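Local coordinates for thiamin pyrophosphokinase family protein (Enterococcus faecalis, PDB 3MEL), which probably catalyses the transfer of a diphosphate group from ATP to thiamine, giving thiamine diphosphate, in a reaction that depends on a metal ion, at residues I29-L34 against R55-F60; Q179-P182 against S186-S189. All blocks are in the same frame, centred on the assembly; numbering follows the deposited sequence.

Interaction 1 and interaction 2 fall in different parts of the chain: 29-34 and 55-60 lie in the catalytic domain, 179-182 and 186-189 in the vitamin B1 binding domain. Their centres are 41 Å apart on opposite sides of the chain's centre, and their nearest atoms, about 24 Å apart, do not touch. Interaction 1 borders the active site. It contains Asp30, a magnesium ligand, and the side chain of Arg31 comes within about 8 Å of the bound thiamine diphosphate. Interaction 2 lies far from the magnesium site that holds Asp30; its strand 185-190 is the outermost strand, within its chain, at one end of the mixed sheet and faces the second subunit.

Interaction 1. Residues I29-L34 against R55-F60; sequences IDRGCL and REEYHF
Arg31 and Glu57 meet end-on, the guanidinium presenting NH1 and NH2 to the two carboxylate oxygens. Arg31 NH1 donates to Glu57 OE1 at 2.9 Å and Arg31 NH2 to Glu57 OE2 at 3.1 Å. Both bonds are nearly straight, with an N-H...O angle of 169° for the first. Both oxygens lie close to the guanidinium plane, so the arginine uses its edge, but the carboxylate is turned 42° against it. OE2 is consequently approached on its syn side with a clear tilt, while OE1 is met from above the carboxylate plane. The pair is a two-pronged salt bridge, though not a coplanar one. Arg31 reaches it through a bend at chi2 (140°), whereas Glu57 runs extended beyond CG.

Leu34 packs across Glu57, the two side chains at about a right angle. Leu34 CD1 rests against the carboxylate carbon, 3.9 Å from Glu57 CD, and Leu34 CD2 touches the aliphatic base, 4.0 Å from Glu57 CB. Glu57 is thus held by charge at its end and by apolar contact along its stem. The contact joins the N-terminal parts of helices 32-37 and 57-64, which follow strands 26-29 and 45-48, neighbouring parallel strands of the mixed sheet. A type II' turn from Ile29 to Gly32, closed by Gly32 N to Ile29 O at 2.7 Å, links strand 26-29 to helix 32-37 and carries Asp30, a magnesium ligand, while Arg31 turns to the neighbouring helix.

At the outer margin, Leu34 CD2 approaches the edge of the Phe60 ring, 4.3 Å from Phe60 CD2. Val61, one residue further along helix 57-64, also touches Leu34, and Leu53 packs on it from the preceding loop.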
loop_
_atom_site.group_PDB
_atom_site.type_symbol
_atom_site.label_atom_id
_atom_site.label_comp_id
_atom_site.label_asym_id
_atom_site.label_seq_id
_atom_site.Cartn_x
_atom_site.Cartn_y
_atom_site.Cartn_z
ATOM N N ILE A 29 -10.976 -9.317 14.676
ATOM C CA ILE A 29 -11.672 -9.160 13.412
ATOM C C ILE A 29 -11.575 -10.470 12.652
ATOM O O ILE A 29 -10.484 -10.889 12.271
ATOM C CB ILE A 29 -11.057 -8.032 12.586
ATOM C CG1 ILE A 29 -11.049 -6.730 13.399
ATOM C CG2 ILE A 29 -11.813 -7.864 11.305
ATOM C CD1 ILE A 29 -10.358 -5.570 12.719
ATOM N N ASP A 30 -12.712 -11.135 12.462
ATOM C CA ASP A 30 -12.725 -12.414 11.764
ATOM C C ASP A 30 -11.664 -13.332 12.359
ATOM O O ASP A 30 -11.664 -13.614 13.546
ATOM C CB ASP A 30 -12.451 -12.229 10.264
ATOM C CG ASP A 30 -13.676 -12.438 9.409
ATOM O OD1 ASP A 30 -14.799 -12.328 9.929
ATOM O OD2 ASP A 30 -13.520 -12.699 8.200
ATOM N N ARG A 31 -10.752 -13.782 11.515
ATOM C CA ARG A 31 -9.756 -14.754 11.895
ATOM C C ARG A 31 -8.733 -14.177 12.899
ATOM O O ARG A 31 -7.991 -14.914 13.562
ATOM C CB ARG A 31 -9.097 -15.293 10.626
ATOM C CG ARG A 31 -8.307 -16.541 10.844
ATOM C CD ARG A 31 -8.462 -17.565 9.734
ATOM N NE ARG A 31 -7.778 -18.766 10.196
ATOM C CZ ARG A 31 -8.386 -19.767 10.824
ATOM N NH1 ARG A 31 -9.698 -19.726 11.006
ATOM N NH2 ARG A 31 -7.689 -20.814 11.249
ATOM N N GLY A 32 -8.719 -12.854 13.028
ATOM C CA GLY A 32 -7.901 -12.205 14.034
ATOM C C GLY A 32 -8.349 -12.517 15.455
ATOM O O GLY A 32 -7.556 -12.406 16.403
ATOM N N CYS A 33 -9.619 -12.891 15.600
ATOM C CA CYS A 33 -10.163 -13.362 16.869
ATOM C C CYS A 33 -9.406 -14.595 17.381
ATOM O O CYS A 33 -9.104 -14.687 18.566
ATOM C CB CYS A 33 -11.652 -13.676 16.743
ATOM S SG CYS A 33 -12.767 -12.266 16.454
ATOM N N LEU A 34 -9.089 -15.536 16.497
ATOM C CA LEU A 34 -8.331 -16.718 16.907
ATOM C C LEU A 34 -6.878 -16.376 17.233
ATOM O O LEU A 34 -6.299 -16.911 18.188
ATOM C CB LEU A 34 -8.375 -17.789 15.822
ATOM C CG LEU A 34 -9.792 -18.185 15.401
ATOM C CD1 LEU A 34 -9.826 -18.791 13.990
ATOM C CD2 LEU A 34 -10.441 -19.106 16.449
ATOM N N ARG A 55 -16.828 -24.186 11.664
ATOM C CA ARG A 55 -17.959 -24.153 12.581
ATOM C C ARG A 55 -17.482 -24.327 14.035
ATOM O O ARG A 55 -18.079 -23.809 14.989
ATOM C CB ARG A 55 -18.978 -25.220 12.196
ATOM C CG ARG A 55 -20.137 -24.692 11.377
ATOM C CD ARG A 55 -21.124 -25.800 11.022
ATOM N NE ARG A 55 -20.489 -26.871 10.258
ATOM C CZ ARG A 55 -21.151 -27.760 9.522
ATOM N NH1 ARG A 55 -22.477 -27.712 9.439
ATOM N NH2 ARG A 55 -20.488 -28.696 8.855
ATOM N N GLU A 56 -16.377 -25.040 14.185
ATOM C CA GLU A 56 -15.817 -25.322 15.489
ATOM C C GLU A 56 -15.002 -24.144 16.033
ATOM O O GLU A 56 -15.000 -23.882 17.232
ATOM C CB GLU A 56 -14.957 -26.579 15.388
ATOM C CG GLU A 56 -14.382 -27.059 16.689
ATOM C CD GLU A 56 -13.659 -28.370 16.523
ATOM O OE1 GLU A 56 -13.948 -29.081 15.532
ATOM O OE2 GLU A 56 -12.809 -28.689 17.386
ATOM N N GLU A 57 -14.301 -23.438 15.153
ATOM C CA GLU A 57 -13.524 -22.282 15.577
ATOM C C GLU A 57 -14.446 -21.134 15.959
ATOM O O GLU A 57 -14.175 -20.404 16.914
ATOM C CB GLU A 57 -12.563 -21.843 14.480
ATOM C CG GLU A 57 -11.353 -22.752 14.311
ATOM C CD GLU A 57 -10.611 -22.489 13.016
ATOM O OE1 GLU A 57 -11.238 -21.960 12.068
ATOM O OE2 GLU A 57 -9.409 -22.822 12.947
ATOM N N TYR A 58 -15.545 -20.996 15.221
ATOM C CA TYR A 58 -16.528 -19.953 15.479
ATOM C C TYR A 58 -17.382 -20.252 16.706
ATOM O O TYR A 58 -18.082 -19.376 17.218
ATOM C CB TYR A 58 -17.422 -19.783 14.263
ATOM C CG TYR A 58 -18.383 -18.640 14.386
ATOM C CD1 TYR A 58 -17.940 -17.365 14.691
ATOM C CD2 TYR A 58 -19.734 -18.830 14.199
ATOM C CE1 TYR A 58 -18.832 -16.315 14.805
ATOM C CE2 TYR A 58 -20.630 -17.789 14.317
ATOM C CZ TYR A 58 -20.181 -16.538 14.613
ATOM O OH TYR A 58 -21.093 -15.515 14.722
ATOM N N HIS A 59 -17.362 -21.494 17.173
ATOM C CA HIS A 59 -18.071 -21.823 18.409
ATOM C C HIS A 59 -17.181 -21.338 19.558
ATOM O O HIS A 59 -17.644 -20.766 20.548
ATOM C CB HIS A 59 -18.347 -23.336 18.494
ATOM C CG HIS A 59 -19.132 -23.751 19.702
ATOM N ND1 HIS A 59 -18.535 -24.161 20.877
ATOM C CD2 HIS A 59 -20.467 -23.809 19.918
ATOM C CE1 HIS A 59 -19.469 -24.453 21.764
ATOM N NE2 HIS A 59 -20.649 -24.248 21.208
ATOM N N PHE A 60 -15.884 -21.552 19.386
ATOM C CA PHE A 60 -14.892 -21.166 20.368
ATOM C C PHE A 60 -14.767 -19.649 20.514
ATOM O O PHE A 60 -14.490 -19.152 21.602
ATOM C CB PHE A 60 -13.549 -21.788 19.996
ATOM C CG PHE A 60 -12.423 -21.365 20.876
ATOM C CD1 PHE A 60 -12.503 -21.534 22.256
ATOM C CD2 PHE A 60 -11.270 -20.806 20.328
ATOM C CE1 PHE A 60 -11.459 -21.146 23.073
ATOM C CE2 PHE A 60 -10.219 -20.415 21.138
ATOM C CZ PHE A 60 -10.315 -20.585 22.513
#

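Interaction 2. Residues Q179-P182 against S186-S189; sequences QDVP and SYAS
Tyr187 reaches Val181 and Gln179 with the outer end of its side chain. The side chain leaves the backbone toward 179-182, and with CG anti to the carbonyl carbon (chi1 -55°) the ring continues in that direction. CB, CG and the near part of the ring touch neither residue; contact begins at Tyr187 CE2, 3.9 Å from Val181 CG2. Next along the ring, Tyr187 CZ lies 4.0 Å from the same methyl, which sits at the ring edge, near its plane, rather than over a face. The phenol oxygen reaches furthest: Tyr187 OH meets the isopropyl group of Val181, CG1 at 4.0 Å and CG2 nearer, and lies 3.9 Å from Gln179 CG.

Val181 points back at the tyrosine, so the two side chains approach from opposite directions. Gln179 bends at chi2 (64°), and its NE2 donates to Asp180 O at 2.9 Å, tying the glutamine head to its own strand. The CA atoms of Val181 and Ser186 remain 10.0 Å apart: this is side-chain packing between strands not paired with each other. Beside Tyr187, Ser186 OG makes a hydrogen bond to Asp107 O of the second subunit.

The contact links two sheets: Tyr187 pairs through its backbone with Tyr158 of strand 155-160 in the mixed sheet, whose Cys160 touches both Tyr187 and Val181, while Gln179 pairs with Leu167 of strand 167-170 in the three-stranded antiparallel sheet.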
loop_
_atom_site.group_PDB
_atom_site.type_symbol
_atom_site.label_atom_id
_atom_site.label_comp_id
_atom_site.label_asym_id
_atom_site.label_seq_id
_atom_site.Cartn_x
_atom_site.Cartn_y
_atom_site.Cartn_z
ATOM N N GLN A 179 6.543 23.845 0.590
ATOM C CA GLN A 179 6.393 22.999 -0.587
ATOM C C GLN A 179 4.943 22.802 -1.000
ATOM O O GLN A 179 4.120 22.375 -0.193
ATOM C CB GLN A 179 6.984 21.627 -0.289
ATOM C CG GLN A 179 6.986 20.692 -1.458
ATOM C CD GLN A 179 7.865 21.207 -2.569
ATOM O OE1 GLN A 179 9.090 21.109 -2.494
ATOM N NE2 GLN A 179 7.249 21.779 -3.604
ATOM N N ASP A 180 4.623 23.101 -2.255
ATOM C CA ASP A 180 3.331 22.686 -2.788
ATOM C C ASP A 180 3.495 21.304 -3.405
ATOM O O ASP A 180 4.489 21.026 -4.074
ATOM C CB ASP A 180 2.764 23.691 -3.793
ATOM C CG ASP A 180 2.037 24.844 -3.119
ATOM O OD1 ASP A 180 2.035 24.906 -1.869
ATOM O OD2 ASP A 180 1.463 25.691 -3.838
ATOM N N VAL A 181 2.533 20.433 -3.121
ATOM C CA VAL A 181 2.549 19.047 -3.565
ATOM C C VAL A 181 1.267 18.859 -4.366
ATOM O O VAL A 181 0.196 18.705 -3.791
ATOM C CB VAL A 181 2.583 18.068 -2.350
ATOM C CG1 VAL A 181 2.561 16.626 -2.803
ATOM C CG2 VAL A 181 3.808 18.311 -1.500
ATOM N N PRO A 182 1.379 18.873 -5.701
ATOM C CA PRO A 182 0.265 19.015 -6.652
ATOM C C PRO A 182 -0.604 17.762 -6.783
ATOM O O PRO A 182 -1.713 17.838 -7.300
ATOM C CB PRO A 182 0.978 19.293 -7.983
ATOM C CG PRO A 182 2.470 19.358 -7.658
ATOM C CD PRO A 182 2.640 18.594 -6.400
ATOM N N SER A 186 4.874 10.475 -2.237
ATOM C CA SER A 186 5.394 9.772 -1.073
ATOM C C SER A 186 6.840 10.145 -0.836
ATOM O O SER A 186 7.739 9.565 -1.444
ATOM C CB SER A 186 5.280 8.258 -1.263
ATOM O OG SER A 186 5.733 7.561 -0.117
ATOM N N TYR A 187 7.062 11.122 0.042
ATOM C CA TYR A 187 8.412 11.460 0.467
ATOM C C TYR A 187 8.894 10.455 1.517
ATOM O O TYR A 187 8.712 10.632 2.727
ATOM C CB TYR A 187 8.479 12.871 1.021
ATOM C CG TYR A 187 7.958 13.944 0.104
ATOM C CD1 TYR A 187 8.798 14.556 -0.829
ATOM C CD2 TYR A 187 6.645 14.379 0.202
ATOM C CE1 TYR A 187 8.331 15.556 -1.655
ATOM C CE2 TYR A 187 6.170 15.374 -0.602
ATOM C CZ TYR A 187 7.007 15.962 -1.539
ATOM O OH TYR A 187 6.517 16.965 -2.355
ATOM N N ALA A 188 9.524 9.402 1.018
ATOM C CA ALA A 188 9.870 8.244 1.800
ATOM C C ALA A 188 11.359 8.218 2.050
ATOM O O ALA A 188 12.101 8.991 1.459
ATOM C CB ALA A 188 9.444 7.006 1.063
ATOM N N SER A 189 11.787 7.334 2.946
ATOM C CA SER A 189 13.209 7.139 3.265
ATOM C C SER A 189 13.892 8.363 3.876
ATOM O O SER A 189 15.106 8.473 3.880
ATOM C CB SER A 189 13.979 6.624 2.049
ATOM O OG SER A 189 13.287 5.527 1.455
#